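Local coordinates for protein ribokinase (Cryptococcus neoformans var. grubii serotype A, PDB 6CW5) that probably phosphorylates D-ribose at O-5 with ATP and a divalent metal, giving D-ribose 5-phosphate for nucleotide synthesis and the pentose phosphate pathway, at residues A154-A159 with K187-L192; A226-L231 with K259-L264; I252-P257 with K295-A300. One frame throughout, in Å; residues are numbered along the deposited sequence.

Interaction 1. Residues A154-A159 with K187-L192; sequences AYLTAA and KHLSWL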
ATOM      1  N   ALA A 154       0.228  -5.097  -2.289  1.00 18.63           N
ATOM      2  CA  ALA A 154       1.534  -4.990  -2.937  1.00 20.43           C
ATOM      3  C   ALA A 154       2.311  -6.298  -2.830  1.00 16.38           C
ATOM      4  O   ALA A 154       2.914  -6.757  -3.814  1.00 18.21           O
ATOM      5  CB  ALA A 154       2.321  -3.824  -2.314  1.00 16.95           C
ATOM      6  N   TYR A 155       2.320  -6.913  -1.643  1.00 15.81           N
ATOM      7  CA  TYR A 155       3.079  -8.154  -1.480  1.00 18.69           C
ATOM      8  C   TYR A 155       2.449  -9.298  -2.269  1.00 19.94           C
ATOM      9  O   TYR A 155       3.158 -10.089  -2.911  1.00 18.59           O
ATOM     10  CB  TYR A 155       3.161  -8.543  -0.009  1.00 17.03           C
ATOM     11  CG  TYR A 155       4.200  -7.770   0.775  1.00 19.19           C
ATOM     12  CD1 TYR A 155       4.088  -6.396   0.951  1.00 19.04           C
ATOM     13  CD2 TYR A 155       5.302  -8.419   1.323  1.00 20.76           C
ATOM     14  CE1 TYR A 155       5.062  -5.698   1.694  1.00 16.84           C
ATOM     15  CE2 TYR A 155       6.255  -7.740   2.058  1.00 16.22           C
ATOM     16  CZ  TYR A 155       6.128  -6.374   2.237  1.00 18.78           C
ATOM     17  OH  TYR A 155       7.097  -5.688   2.959  1.00 21.92           O
ATOM     18  N   LEU A 156       1.122  -9.403  -2.233  1.00 18.28           N
ATOM     19  CA  LEU A 156       0.451 -10.449  -3.025  1.00 18.50           C
ATOM     20  C   LEU A 156       0.713 -10.272  -4.510  1.00 16.52           C
ATOM     21  O   LEU A 156       0.969 -11.252  -5.239  1.00 19.58           O
ATOM     22  CB  LEU A 156      -1.059 -10.425  -2.753  1.00 16.97           C
ATOM     23  CG  LEU A 156      -1.902 -11.360  -3.643  1.00 19.06           C
ATOM     24  CD1 LEU A 156      -1.523 -12.794  -3.355  1.00 18.94           C
ATOM     25  CD2 LEU A 156      -3.382 -11.135  -3.346  1.00 21.32           C
ATOM     26  N   THR A 157       0.661  -9.035  -4.992  1.00 19.43           N
ATOM     27  CA  THR A 157       0.920  -8.795  -6.416  1.00 17.60           C
ATOM     28  C   THR A 157       2.346  -9.164  -6.779  1.00 23.68           C
ATOM     29  O   THR A 157       2.598  -9.800  -7.821  1.00 22.48           O
ATOM     30  CB  THR A 157       0.630  -7.325  -6.731  1.00 19.63           C
ATOM     31  OG1 THR A 157      -0.758  -7.066  -6.438  1.00 19.65           O
ATOM     32  CG2 THR A 157       0.894  -7.033  -8.213  1.00 19.53           C
ATOM     33  N   ALA A 158       3.301  -8.792  -5.926  1.00 20.51           N
ATOM     34  CA  ALA A 158       4.690  -9.160  -6.179  1.00 22.23           C
ATOM     35  C   ALA A 158       4.864 -10.675  -6.176  1.00 22.18           C
ATOM     36  O   ALA A 158       5.675 -11.226  -6.947  1.00 23.46           O
ATOM     37  CB  ALA A 158       5.599  -8.518  -5.122  1.00 20.15           C
ATOM     38  N   ALA A 159       4.139 -11.356  -5.291  1.00 20.69           N
ATOM     39  CA  ALA A 159       4.207 -12.807  -5.218  1.00 22.34           C
ATOM     40  C   ALA A 159       3.665 -13.427  -6.499  1.00 21.17           C
ATOM     41  O   ALA A 159       4.277 -14.339  -7.074  1.00 23.26           O
ATOM     42  CB  ALA A 159       3.426 -13.299  -3.990  1.00 22.70           C
ATOM     43  N   LYS A 187      -6.627 -13.207  -8.886  1.00 21.31           N
ATOM     44  CA  LYS A 187      -5.858 -14.021  -9.821  1.00 24.87           C
ATOM     45  C   LYS A 187      -4.456 -14.321  -9.318  1.00 24.53           C
ATOM     46  O   LYS A 187      -3.854 -15.291  -9.786  1.00 25.72           O
ATOM     47  CB  LYS A 187      -5.776 -13.357 -11.197  1.00 24.17           C
ATOM     48  CG  LYS A 187      -5.078 -12.013 -11.195  1.00 21.64           C
ATOM     49  CD  LYS A 187      -5.072 -11.385 -12.564  1.00 29.52           C
ATOM     50  CE  LYS A 187      -4.486  -9.988 -12.510  1.00 38.09           C
ATOM     51  NZ  LYS A 187      -4.469  -9.369 -13.861  1.00 44.56           N
ATOM     52  N   HIS A 188      -3.908 -13.517  -8.392  1.00 19.85           N
ATOM     53  CA  HIS A 188      -2.555 -13.737  -7.872  1.00 22.62           C
ATOM     54  C   HIS A 188      -2.511 -14.698  -6.702  1.00 23.75           C
ATOM     55  O   HIS A 188      -1.418 -15.089  -6.274  1.00 25.51           O
ATOM     56  CB  HIS A 188      -1.930 -12.402  -7.410  1.00 20.43           C
ATOM     57  CG  HIS A 188      -1.715 -11.438  -8.530  1.00 24.82           C
ATOM     58  ND1 HIS A 188      -1.189 -11.829  -9.743  1.00 25.45           N
ATOM     59  CD2 HIS A 188      -1.959 -10.109  -8.632  1.00 23.58           C
ATOM     60  CE1 HIS A 188      -1.113 -10.779 -10.543  1.00 25.93           C
ATOM     61  NE2 HIS A 188      -1.567  -9.724  -9.889  1.00 29.01           N
ATOM     62  N   LEU A 189      -3.660 -15.089  -6.178  1.00 19.09           N
ATOM     63  CA  LEU A 189      -3.732 -15.804  -4.913  1.00 18.13           C
ATOM     64  C   LEU A 189      -3.779 -17.308  -5.144  1.00 27.09           C
ATOM     65  O   LEU A 189      -4.613 -17.795  -5.914  1.00 22.68           O
ATOM     66  CB  LEU A 189      -4.977 -15.368  -4.142  1.00 20.48           C
ATOM     67  CG  LEU A 189      -5.096 -16.017  -2.789  1.00 21.82           C
ATOM     68  CD1 LEU A 189      -3.969 -15.510  -1.890  1.00 19.41           C
ATOM     69  CD2 LEU A 189      -6.478 -15.630  -2.215  1.00 19.92           C
ATOM     70  N   SER A 190      -2.907 -18.048  -4.452  1.00 20.65           N
ATOM     71  CA  SER A 190      -2.954 -19.504  -4.611  1.00 21.68           C
ATOM     72  C   SER A 190      -4.019 -20.141  -3.730  1.00 25.71           C
ATOM     73  O   SER A 190      -4.692 -21.085  -4.165  1.00 20.93           O
ATOM     74  CB  SER A 190      -1.602 -20.141  -4.283  1.00 26.74           C
ATOM     75  OG  SER A 190      -0.525 -19.454  -4.920  1.00 24.89           O
ATOM     76  N   TRP A 191      -4.136 -19.685  -2.476  1.00 25.14           N
ATOM     77  CA  TRP A 191      -5.040 -20.297  -1.505  1.00 21.09           C
ATOM     78  C   TRP A 191      -5.773 -19.243  -0.700  1.00 21.64           C
ATOM     79  O   TRP A 191      -5.151 -18.320  -0.169  1.00 19.75           O
ATOM     80  CB  TRP A 191      -4.290 -21.200  -0.525  1.00 18.56           C
ATOM     81  CG  TRP A 191      -3.829 -22.486  -1.131  1.00 20.69           C
ATOM     82  CD1 TRP A 191      -2.587 -22.787  -1.603  1.00 25.49           C
ATOM     83  CD2 TRP A 191      -4.629 -23.654  -1.313  1.00 22.66           C
ATOM     84  NE1 TRP A 191      -2.566 -24.093  -2.069  1.00 23.74           N
ATOM     85  CE2 TRP A 191      -3.815 -24.638  -1.901  1.00 24.78           C
ATOM     86  CE3 TRP A 191      -5.969 -23.958  -1.029  1.00 23.64           C
ATOM     87  CZ2 TRP A 191      -4.287 -25.914  -2.209  1.00 29.75           C
ATOM     88  CZ3 TRP A 191      -6.440 -25.228  -1.325  1.00 26.07           C
ATOM     89  CH2 TRP A 191      -5.597 -26.188  -1.918  1.00 28.11           C
ATOM     90  N   LEU A 192      -7.086 -19.405  -0.580  1.00 19.60           N
ATOM     91  CA  LEU A 192      -7.896 -18.612   0.339  1.00 18.20           C
ATOM     92  C   LEU A 192      -8.266 -19.497   1.521  1.00 22.98           C
ATOM     93  O   LEU A 192      -8.780 -20.600   1.325  1.00 22.62           O
ATOM     94  CB  LEU A 192      -9.166 -18.108  -0.361  1.00 17.02           C
ATOM     95  CG  LEU A 192     -10.273 -17.507   0.523  1.00 20.73           C
ATOM     96  CD1 LEU A 192      -9.832 -16.108   1.024  1.00 17.69           C
ATOM     97  CD2 LEU A 192     -11.584 -17.398  -0.266  1.00 19.53           C
TER
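In the alpha/beta core of the PfkB (ribokinase-like) fold, Leu156 and Thr157 of helix 149-161 pack against His188 and Leu189, which lead into strand 191-195. The helix joins strands 140-143 and 167-170 of the large sheet, so the contact ties this connection to the approach of the next strand over. His188 sits at the middle of it: its backbone comes closest to that of Thr157, and its CB bond points at the helix. His188 CB lies 3.8 Å from Leu156 O and 3.9 Å from Leu156 CG, while the imidazole slides across the helix surface toward Thr157. There His188 CD2 approaches Thr157 CA at 3.9 Å and His188 NE2 lies 4.0 Å from Thr157 CG2; the helix atoms Leu156 O and Thr157 CA come at the ring obliquely. Lys187 CG rests 4.1 Å above the ring plane of His188, over its centre. Thr157 OG1 also lies near His188 CD2, but its hydrogen bond goes back up the helix to Leu153 O. On the buried side, Leu156 reaches over with CG anti to the backbone N (chi1 173°), which swings its branch toward the loop. Leu156 CD1 then lies 3.7 Å from His188 O and 3.9 Å from Leu189 CD1, the two leucine side chains crossing at about a right angle. Ser168 of strand 167-170 bonds His188 O through its OG and Ser190 OG through its backbone N, holding the loop in place, and Phe184 adds to the packing round Leu156. Between the two segments only van der Waals packing acts, with the His188 carbonyl and the threonine hydroxyl bonded elsewhere; the directed bonds that place the loop come from Ser168.

Interaction 2. Residues A226-L231 with K259-L264; sequences AGILEL and KEVGYL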
ATOM      1  N   ALA A 226     -21.339 -26.197  -1.595  1.00 24.77           N
ATOM      2  CA  ALA A 226     -21.939 -25.494  -2.725  1.00 26.00           C
ATOM      3  C   ALA A 226     -21.442 -24.062  -2.800  1.00 25.30           C
ATOM      4  O   ALA A 226     -21.196 -23.541  -3.895  1.00 26.40           O
ATOM      5  CB  ALA A 226     -23.478 -25.540  -2.644  1.00 24.17           C
ATOM      6  N   GLY A 227     -21.244 -23.413  -1.646  1.00 20.79           N
ATOM      7  CA  GLY A 227     -20.739 -22.048  -1.658  1.00 20.22           C
ATOM      8  C   GLY A 227     -19.327 -21.955  -2.213  1.00 22.11           C
ATOM      9  O   GLY A 227     -18.991 -21.005  -2.923  1.00 21.08           O
ATOM     10  N   ILE A 228     -18.485 -22.944  -1.911  1.00 21.29           N
ATOM     11  CA  ILE A 228     -17.139 -22.969  -2.493  1.00 20.59           C
ATOM     12  C   ILE A 228     -17.223 -23.089  -4.010  1.00 21.28           C
ATOM     13  O   ILE A 228     -16.543 -22.369  -4.755  1.00 21.76           O
ATOM     14  CB  ILE A 228     -16.321 -24.127  -1.902  1.00 20.78           C
ATOM     15  CG1 ILE A 228     -15.898 -23.812  -0.460  1.00 22.11           C
ATOM     16  CG2 ILE A 228     -15.081 -24.388  -2.764  1.00 19.82           C
ATOM     17  CD1 ILE A 228     -15.296 -25.069   0.249  1.00 20.47           C
ATOM     18  N   LEU A 229     -18.050 -24.012  -4.490  1.00 18.33           N
ATOM     19  CA  LEU A 229     -18.155 -24.213  -5.936  1.00 21.61           C
ATOM     20  C   LEU A 229     -18.727 -22.974  -6.620  1.00 23.80           C
ATOM     21  O   LEU A 229     -18.325 -22.623  -7.740  1.00 24.44           O
ATOM     22  CB  LEU A 229     -19.013 -25.446  -6.250  1.00 21.30           C
ATOM     23  CG  LEU A 229     -18.451 -26.793  -5.796  1.00 21.73           C
ATOM     24  CD1 LEU A 229     -19.444 -27.908  -5.983  1.00 20.87           C
ATOM     25  CD2 LEU A 229     -17.141 -27.092  -6.573  1.00 28.19           C
ATOM     26  N   GLU A 230     -19.672 -22.305  -5.964  1.00 21.62           N
ATOM     27  CA  GLU A 230     -20.237 -21.069  -6.495  1.00 21.61           C
ATOM     28  C   GLU A 230     -19.193 -19.959  -6.544  1.00 25.08           C
ATOM     29  O   GLU A 230     -19.079 -19.222  -7.542  1.00 24.09           O
ATOM     30  CB  GLU A 230     -21.425 -20.627  -5.636  1.00 24.38           C
ATOM     31  CG  GLU A 230     -22.025 -19.355  -6.192  1.00 28.78           C
ATOM     32  CD  GLU A 230     -23.361 -18.960  -5.595  1.00 31.76           C
ATOM     33  OE1 GLU A 230     -23.978 -19.761  -4.846  1.00 31.88           O
ATOM     34  OE2 GLU A 230     -23.791 -17.822  -5.907  1.00 29.38           O
ATOM     35  N   LEU A 231     -18.432 -19.825  -5.465  1.00 19.94           N
ATOM     36  CA  LEU A 231     -17.381 -18.820  -5.407  1.00 18.96           C
ATOM     37  C   LEU A 231     -16.390 -19.043  -6.530  1.00 19.82           C
ATOM     38  O   LEU A 231     -16.007 -18.096  -7.221  1.00 23.01           O
ATOM     39  CB  LEU A 231     -16.701 -18.862  -4.036  1.00 20.23           C
ATOM     40  CG  LEU A 231     -15.598 -17.845  -3.772  1.00 25.56           C
ATOM     41  CD1 LEU A 231     -16.131 -16.433  -3.990  1.00 24.24           C
ATOM     42  CD2 LEU A 231     -15.019 -17.990  -2.337  1.00 23.73           C
ATOM     43  N   LYS A 259     -11.412 -29.481  -9.041  1.00 24.49           N
ATOM     44  CA  LYS A 259     -11.452 -30.800  -8.430  1.00 21.80           C
ATOM     45  C   LYS A 259     -12.694 -30.936  -7.544  1.00 23.30           C
ATOM     46  O   LYS A 259     -13.534 -30.033  -7.463  1.00 27.83           O
ATOM     47  CB  LYS A 259     -10.171 -31.072  -7.635  1.00 21.74           C
ATOM     48  CG  LYS A 259      -8.915 -31.018  -8.506  1.00 31.06           C
ATOM     49  CD  LYS A 259      -7.671 -31.387  -7.686  1.00 40.02           C
ATOM     50  CE  LYS A 259      -6.376 -31.350  -8.514  1.00 43.46           C
ATOM     51  NZ  LYS A 259      -5.205 -31.874  -7.726  1.00 42.33           N
ATOM     52  N   GLU A 260     -12.821 -32.097  -6.899  1.00 24.83           N
ATOM     53  CA  GLU A 260     -13.883 -32.313  -5.910  1.00 23.02           C
ATOM     54  C   GLU A 260     -13.611 -31.556  -4.630  1.00 27.89           C
ATOM     55  O   GLU A 260     -12.473 -31.508  -4.156  1.00 27.27           O
ATOM     56  CB  GLU A 260     -13.991 -33.780  -5.537  1.00 21.95           C
ATOM     57  CG  GLU A 260     -14.513 -34.668  -6.648  1.00 23.04           C
ATOM     58  CD  GLU A 260     -15.995 -34.516  -6.855  1.00 29.07           C
ATOM     59  OE1 GLU A 260     -16.726 -33.995  -5.949  1.00 23.47           O
ATOM     60  OE2 GLU A 260     -16.428 -34.921  -7.936  1.00 28.26           O
ATOM     61  N   VAL A 261     -14.672 -31.010  -4.033  1.00 23.32           N
ATOM     62  CA  VAL A 261     -14.544 -30.464  -2.680  1.00 25.81           C
ATOM     63  C   VAL A 261     -14.347 -31.639  -1.730  1.00 27.82           C
ATOM     64  O   VAL A 261     -15.171 -32.554  -1.683  1.00 25.45           O
ATOM     65  CB  VAL A 261     -15.784 -29.654  -2.282  1.00 22.51           C
ATOM     66  CG1 VAL A 261     -15.686 -29.221  -0.765  1.00 24.51           C
ATOM     67  CG2 VAL A 261     -15.994 -28.444  -3.215  1.00 23.26           C
ATOM     68  N   GLY A 262     -13.243 -31.641  -0.985  1.00 24.19           N
ATOM     69  CA  GLY A 262     -12.979 -32.698  -0.026  1.00 25.46           C
ATOM     70  C   GLY A 262     -13.389 -32.282   1.372  1.00 29.65           C
ATOM     71  O   GLY A 262     -13.321 -31.118   1.723  1.00 28.18           O
ATOM     72  N   TYR A 263     -13.830 -33.246   2.181  1.00 31.64           N
ATOM     73  CA  TYR A 263     -14.226 -32.961   3.553  1.00 26.86           C
ATOM     74  C   TYR A 263     -13.390 -33.788   4.513  1.00 31.18           C
ATOM     75  O   TYR A 263     -13.244 -34.999   4.323  1.00 31.96           O
ATOM     76  CB  TYR A 263     -15.711 -33.262   3.791  1.00 34.44           C
ATOM     77  CG  TYR A 263     -16.090 -33.177   5.242  1.00 36.11           C
ATOM     78  CD1 TYR A 263     -16.286 -31.950   5.849  1.00 31.95           C
ATOM     79  CD2 TYR A 263     -16.247 -34.327   6.009  1.00 42.93           C
ATOM     80  CE1 TYR A 263     -16.609 -31.862   7.163  1.00 34.52           C
ATOM     81  CE2 TYR A 263     -16.580 -34.247   7.336  1.00 40.39           C
ATOM     82  CZ  TYR A 263     -16.761 -33.014   7.906  1.00 36.15           C
ATOM     83  OH  TYR A 263     -17.087 -32.900   9.231  1.00 41.92           O
ATOM     84  N   LEU A 264     -12.861 -33.138   5.549  1.00 31.67           N
ATOM     85  CA  LEU A 264     -12.190 -33.828   6.647  1.00 33.32           C
ATOM     86  C   LEU A 264     -12.831 -33.465   7.979  1.00 34.31           C
ATOM     87  O   LEU A 264     -12.989 -32.273   8.286  1.00 37.24           O
ATOM     88  CB  LEU A 264     -10.698 -33.489   6.698  1.00 33.08           C
ATOM     89  CG  LEU A 264      -9.737 -34.234   5.771  1.00 53.32           C
ATOM     90  CD1 LEU A 264     -10.021 -33.929   4.315  1.00 61.44           C
ATOM     91  CD2 LEU A 264      -8.313 -33.860   6.102  1.00 55.61           C
TER
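Val261 points its CB toward helix 220-233 and meets Leu229 and Ile228 there, all through one methyl group. That methyl, Val261 CG2, lies 3.8 Å from Leu229 CD2 and 3.9 Å from Leu229 CG, so it lies alongside the CG-CD2 bond of the leucine. The Ile228 contact is looser, with Val261 CG2 4.2 Å from Ile228 CG2. With CG1 anti to the backbone N (chi1 174°), Val261 keeps CG2 beside the N, and this branch is the one turned to the helix. Leu229 leaves the helix at an angle to the valine, and its chi1 of -65° sets CG beside the backbone N, from where CD2 can bend toward Val261. Ile228 instead has its CB bond aimed at the opposite segment and makes the contact with its branch methyl CG2. Helix 220-233 lies here against one face of the large sheet of the PfkB fold, and Val261 adjoins Gly262 of strand 262-264, the outermost strand of that sheet at this end. Tyr255 of the neighbouring strand 252-255 touches all three residues and fills in the packing between helix and strand. Ile228 is the buried member: it also rests on Leu253 of the same strand and on Ile243 and Cys245 of strand 242-246, whose end leads to the nucleotide-binding loop, and its side chain is about 7 Å from that of Leu247, predicted to bind ATP. Leu229, by contrast, lies at the exposed margin of the helix, where Val261 shelters part of its side chain from solvent.

Interaction 3. Residues I252-P257 with K295-A300; sequences ILCYEP and KSLQDA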
ATOM      1  N   ILE A 252     -13.401 -29.443   8.114  1.00 30.11           N
ATOM      2  CA  ILE A 252     -12.907 -28.512   7.104  1.00 27.74           C
ATOM      3  C   ILE A 252     -13.268 -29.025   5.718  1.00 31.62           C
ATOM      4  O   ILE A 252     -13.420 -30.232   5.494  1.00 29.04           O
ATOM      5  CB  ILE A 252     -11.379 -28.270   7.174  1.00 28.82           C
ATOM      6  CG1 ILE A 252     -10.627 -29.538   6.814  1.00 35.84           C
ATOM      7  CG2 ILE A 252     -10.949 -27.831   8.560  1.00 35.80           C
ATOM      8  CD1 ILE A 252      -9.197 -29.282   6.391  1.00 41.31           C
ATOM      9  N   LEU A 253     -13.385 -28.084   4.782  1.00 25.39           N
ATOM     10  CA  LEU A 253     -13.553 -28.365   3.362  1.00 24.50           C
ATOM     11  C   LEU A 253     -12.323 -27.869   2.604  1.00 25.71           C
ATOM     12  O   LEU A 253     -11.768 -26.813   2.913  1.00 25.74           O
ATOM     13  CB  LEU A 253     -14.815 -27.671   2.838  1.00 24.38           C
ATOM     14  CG  LEU A 253     -16.142 -28.149   3.425  1.00 28.41           C
ATOM     15  CD1 LEU A 253     -17.308 -27.222   3.043  1.00 27.75           C
ATOM     16  CD2 LEU A 253     -16.434 -29.560   2.950  1.00 30.12           C
ATOM     17  N   CYS A 254     -11.888 -28.629   1.624  1.00 23.67           N
ATOM     18  CA  CYS A 254     -10.720 -28.279   0.829  0.61 23.76           C
ATOM     19  C   CYS A 254     -11.099 -28.385  -0.641  1.00 26.44           C
ATOM     20  O   CYS A 254     -11.763 -29.350  -1.046  1.00 27.38           O
ATOM     21  CB  CYS A 254      -9.534 -29.206   1.179  0.61 29.06           C
ATOM     22  SG  CYS A 254      -8.048 -29.051   0.142  0.61 33.09           S
ATOM     23  N   TYR A 255     -10.689 -27.396  -1.433  1.00 22.09           N
ATOM     24  CA  TYR A 255     -11.030 -27.353  -2.851  1.00 20.74           C
ATOM     25  C   TYR A 255      -9.825 -26.872  -3.641  1.00 27.45           C
ATOM     26  O   TYR A 255      -9.332 -25.765  -3.406  1.00 25.26           O
ATOM     27  CB  TYR A 255     -12.232 -26.427  -3.113  1.00 19.66           C
ATOM     28  CG  TYR A 255     -12.469 -26.154  -4.579  1.00 22.31           C
ATOM     29  CD1 TYR A 255     -13.120 -27.089  -5.371  1.00 24.32           C
ATOM     30  CD2 TYR A 255     -12.032 -24.978  -5.173  1.00 26.28           C
ATOM     31  CE1 TYR A 255     -13.333 -26.856  -6.718  1.00 23.01           C
ATOM     32  CE2 TYR A 255     -12.244 -24.732  -6.516  1.00 22.14           C
ATOM     33  CZ  TYR A 255     -12.899 -25.681  -7.282  1.00 25.29           C
ATOM     34  OH  TYR A 255     -13.122 -25.464  -8.624  1.00 25.62           O
ATOM     35  N   GLU A 256      -9.368 -27.690  -4.585  1.00 24.06           N
ATOM     36  CA  GLU A 256      -8.453 -27.221  -5.623  1.00 24.97           C
ATOM     37  C   GLU A 256      -9.213 -26.963  -6.908  1.00 24.24           C
ATOM     38  O   GLU A 256     -10.149 -27.711  -7.239  1.00 25.20           O
ATOM     39  CB  GLU A 256      -7.333 -28.237  -5.898  1.00 25.28           C
ATOM     40  CG  GLU A 256      -6.533 -28.580  -4.675  1.00 29.75           C
ATOM     41  CD  GLU A 256      -5.446 -29.575  -4.992  1.00 43.62           C
ATOM     42  OE1 GLU A 256      -5.702 -30.788  -4.863  1.00 37.87           O
ATOM     43  OE2 GLU A 256      -4.356 -29.132  -5.406  1.00 41.22           O
ATOM     44  N   PRO A 257      -8.834 -25.908  -7.626  1.00 23.23           N
ATOM     45  CA  PRO A 257      -9.554 -25.542  -8.850  1.00 24.55           C
ATOM     46  C   PRO A 257      -9.853 -26.738  -9.742  1.00 29.85           C
ATOM     47  O   PRO A 257      -8.952 -27.505 -10.095  1.00 28.08           O
ATOM     48  CB  PRO A 257      -8.590 -24.568  -9.538  1.00 32.94           C
ATOM     49  CG  PRO A 257      -7.880 -23.921  -8.404  1.00 28.51           C
ATOM     50  CD  PRO A 257      -7.702 -25.002  -7.355  1.00 26.13           C
ATOM     51  N   LYS A 295       4.642 -32.512   1.560  1.00 57.76           N
ATOM     52  CA  LYS A 295       3.557 -33.437   1.852  1.00 56.99           C
ATOM     53  C   LYS A 295       2.467 -33.319   0.799  1.00 53.99           C
ATOM     54  O   LYS A 295       2.257 -32.260   0.203  1.00 51.73           O
ATOM     55  CB  LYS A 295       2.942 -33.149   3.226  1.00 57.03           C
ATOM     56  CG  LYS A 295       3.649 -33.773   4.409  1.00 57.80           C
ATOM     57  CD  LYS A 295       3.005 -33.295   5.703  1.00 55.51           C
ATOM     58  CE  LYS A 295       3.699 -33.878   6.918  1.00 57.68           C
ATOM     59  NZ  LYS A 295       3.236 -33.250   8.190  1.00 59.14           N
ATOM     60  N   SER A 296       1.765 -34.423   0.572  1.00 56.53           N
ATOM     61  CA  SER A 296       0.525 -34.337  -0.173  1.00 50.83           C
ATOM     62  C   SER A 296      -0.443 -33.424   0.568  1.00 50.74           C
ATOM     63  O   SER A 296      -0.336 -33.213   1.780  1.00 46.39           O
ATOM     64  CB  SER A 296      -0.100 -35.720  -0.348  1.00 49.00           C
ATOM     65  OG  SER A 296      -0.616 -36.192   0.887  1.00 49.66           O
ATOM     66  N   LEU A 297      -1.406 -32.888  -0.177  1.00 55.86           N
ATOM     67  CA  LEU A 297      -2.401 -32.011   0.425  1.00 47.81           C
ATOM     68  C   LEU A 297      -3.215 -32.734   1.489  1.00 44.56           C
ATOM     69  O   LEU A 297      -3.527 -32.158   2.538  1.00 44.59           O
ATOM     70  CB  LEU A 297      -3.315 -31.449  -0.657  1.00 49.36           C
ATOM     71  CG  LEU A 297      -4.269 -30.363  -0.204  1.00 49.13           C
ATOM     72  CD1 LEU A 297      -3.461 -29.202   0.355  1.00 42.27           C
ATOM     73  CD2 LEU A 297      -5.086 -29.935  -1.401  1.00 53.02           C
ATOM     74  N   GLN A 298      -3.578 -33.998   1.242  1.00 43.47           N
ATOM     75  CA  GLN A 298      -4.369 -34.729   2.228  1.00 51.06           C
ATOM     76  C   GLN A 298      -3.579 -34.956   3.514  1.00 52.29           C
ATOM     77  O   GLN A 298      -4.140 -34.873   4.614  1.00 52.06           O
ATOM     78  CB  GLN A 298      -4.859 -36.057   1.641  1.00 59.43           C
ATOM     79  CG  GLN A 298      -3.747 -36.965   1.113  1.00 69.74           C
ATOM     80  CD  GLN A 298      -4.269 -38.246   0.464  1.00 73.50           C
ATOM     81  OE1 GLN A 298      -5.463 -38.380   0.198  1.00 74.06           O
ATOM     82  NE2 GLN A 298      -3.366 -39.194   0.210  1.00 67.45           N
ATOM     83  N   ASP A 299      -2.278 -35.244   3.398  1.00 49.88           N
ATOM     84  CA  ASP A 299      -1.445 -35.419   4.587  1.00 53.21           C
ATOM     85  C   ASP A 299      -1.249 -34.102   5.326  1.00 50.80           C
ATOM     86  O   ASP A 299      -1.255 -34.070   6.563  1.00 48.55           O
ATOM     87  CB  ASP A 299      -0.081 -35.998   4.205  1.00 59.94           C
ATOM     88  CG  ASP A 299      -0.149 -37.461   3.831  1.00 67.69           C
ATOM     89  OD1 ASP A 299      -1.252 -38.039   3.899  1.00 67.64           O
ATOM     90  OD2 ASP A 299       0.905 -38.032   3.475  1.00 70.63           O
ATOM     91  N   ALA A 300      -1.022 -33.015   4.584  1.00 45.61           N
ATOM     92  CA  ALA A 300      -0.834 -31.721   5.227  1.00 43.61           C
ATOM     93  C   ALA A 300      -2.079 -31.326   6.005  1.00 43.23           C
ATOM     94  O   ALA A 300      -1.985 -30.805   7.124  1.00 43.88           O
ATOM     95  CB  ALA A 300      -0.488 -30.664   4.183  1.00 38.29           C
TER
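Leu297, the first residue of helix 297-311, pushes its CD2 methyl between Cys254 and Glu256, neighbours on the same face of the chain at strand 252-255. Cys254 is modelled in two conformers, so the 3.5 Å between Cys254 SG and Leu297 CD2 is doubtful as a fixed feature. The side chains of Glu256 and Leu297 approach each other from opposite directions, and the carboxylate end meets the same methyl: Leu297 CD2 is 3.6 Å from Glu256 CD and 3.6 Å from Glu256 OE1, with OE2 a little farther off. The extended chain beyond Glu256 CG (chi2 -180°) carries the carboxylate out to the helix start. Glu256 OE1 forms a salt bridge with Lys259 NZ, within the turn that follows the strand. Around Leu297, Phe287 and Leu291 of helix 279-292 pack on the side chain, while Leu301 one turn further along touches Cys254. The backbone that carries the leucine is capped by Ser296, whose OG accepts a bond of 3.2 Å from Asp299 N, with an N-H...O angle of 158°. The contact therefore joins sheet and helix through a leucine packed among apolar side chains, and at its outer end lays a methyl against a carboxylate in a salt bridge with Lys259, which would offset its charge.

All three contacts lie along the large sheet of the PfkB fold. Interaction 1 closes before the others open; interactions 2 and 3 alternate along the chain, their centres 11 Å apart, and share the hairpin of strands 252-255 and 262-264, where Gly262 N and Cys254 O, 2.7 Å apart, probably form a hydrogen bond. Helices 220-233 and 297-311 both pack on that hairpin, next to strand 242-246, which leads to the nucleotide-binding loop. The centre of interaction 1 is about 21 Å from that of interaction 2 and 19 Å from that of interaction 3, yet 187-192 reaches each: Trp191 CH2 lies 3.8 Å from Leu297 CD2, and Leu192 CD2 4.1 Å from Leu231 CD2.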